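PDB 6FWY: B-type Cna protein from Enterococcus faecium, which is an LPXTG-anchored surface protein of unknown function whose thioester domain probably mediates covalent attachment to host surfaces, as in related bacterial adhesins. Local coordinates for residues S193-P196 and A197-I201. Numbering follows the deposited sequence.
Sequences SAKP and AGMKI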
# COMPACT_ATOMS: atom_id res chain seq x y z
N SER A 193 23.12 -13.66 -18.49
CA SER A 193 24.10 -14.35 -19.33
C SER A 193 25.26 -13.39 -19.60
O SER A 193 25.26 -12.25 -19.16
CB SER A 193 23.47 -14.76 -20.66
OG SER A 193 23.12 -13.63 -21.44
N ALA A 194 26.25 -13.89 -20.34
CA ALA A 194 27.38 -13.11 -20.81
C ALA A 194 26.94 -11.90 -21.62
O ALA A 194 26.10 -12.01 -22.50
CB ALA A 194 28.32 -13.99 -21.62
N LYS A 195 27.51 -10.74 -21.32
CA LYS A 195 27.28 -9.53 -22.09
C LYS A 195 28.30 -9.47 -23.23
O LYS A 195 29.50 -9.57 -22.98
CB LYS A 195 27.42 -8.28 -21.22
CG LYS A 195 26.28 -8.11 -20.26
CD LYS A 195 26.62 -7.32 -19.02
CE LYS A 195 26.65 -5.85 -19.36
NZ LYS A 195 26.65 -5.07 -18.10
N PRO A 196 27.83 -9.30 -24.48
CA PRO A 196 28.80 -9.11 -25.56
C PRO A 196 29.63 -7.84 -25.36
O PRO A 196 29.13 -6.85 -24.79
CB PRO A 196 27.93 -9.00 -26.82
CG PRO A 196 26.55 -8.70 -26.35
CD PRO A 196 26.43 -9.22 -24.95
N ALA A 197 30.88 -7.88 -25.80
CA ALA A 197 31.77 -6.72 -25.74
C ALA A 197 31.17 -5.54 -26.51
O ALA A 197 30.52 -5.74 -27.56
CB ALA A 197 33.13 -7.07 -26.32
N GLY A 198 31.34 -4.34 -25.95
CA GLY A 198 30.86 -3.11 -26.62
C GLY A 198 29.35 -2.91 -26.57
O GLY A 198 28.82 -2.07 -27.27
N MET A 199 28.65 -3.69 -25.73
CA MET A 199 27.22 -3.51 -25.54
C MET A 199 26.95 -2.16 -24.87
O MET A 199 27.64 -1.79 -23.95
CB MET A 199 26.65 -4.65 -24.70
CG MET A 199 25.12 -4.73 -24.65
SD MET A 199 24.60 -5.69 -23.22
CE MET A 199 24.35 -4.34 -22.07
N LYS A 200 25.96 -1.44 -25.36
CA LYS A 200 25.53 -0.18 -24.76
C LYS A 200 24.02 -0.17 -24.51
O LYS A 200 23.28 -0.89 -25.16
CB LYS A 200 25.91 0.99 -25.67
CG LYS A 200 27.41 1.22 -25.75
CD LYS A 200 27.74 2.38 -26.66
CE LYS A 200 29.22 2.36 -27.04
NZ LYS A 200 30.09 2.57 -25.83
N ILE A 201 23.61 0.67 -23.57
CA ILE A 201 22.21 0.89 -23.23
C ILE A 201 21.89 2.39 -23.37
O ILE A 201 22.68 3.23 -22.94
CB ILE A 201 21.88 0.43 -21.79
CG1 ILE A 201 22.55 -0.92 -21.49
CG2 ILE A 201 20.37 0.39 -21.59
CD1 ILE A 201 22.27 -1.52 -20.13
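M199 reaches back over the turn to lie against K195 and P196. Its CG stands anti to the backbone N (chi1 -169°), which carries the sulfur past the CD corner of the P196 ring. M199 SD comes within 4.3 Å of P196 CD, a loose apolar contact. The M199 chain then bends at its third torsion (95°), and its methyl CE meets K195 CE at 3.9 Å. K195 and M199 cross at about a right angle. The lysine touches through its methylene groups, with K195 CG also 4.2 Å from M199 SD. The backbone closes the turn with one bond. M199 N gives a weak hydrogen bond to P196 O (3.3 Å), bent to 142° at the hydrogen. The same turn brings M199 CB to 3.3 Å from P196 O. G198 has a positive phi, which suits glycine at the third position of the turn. On the protein side, P196 and M199 both rest on L233, and M199 also touches F191 and I222. The arrangement is a type II beta turn, P196 to M199, in the surface loop that joins strand 185-191 of one antiparallel sheet to strand 200-203 of another.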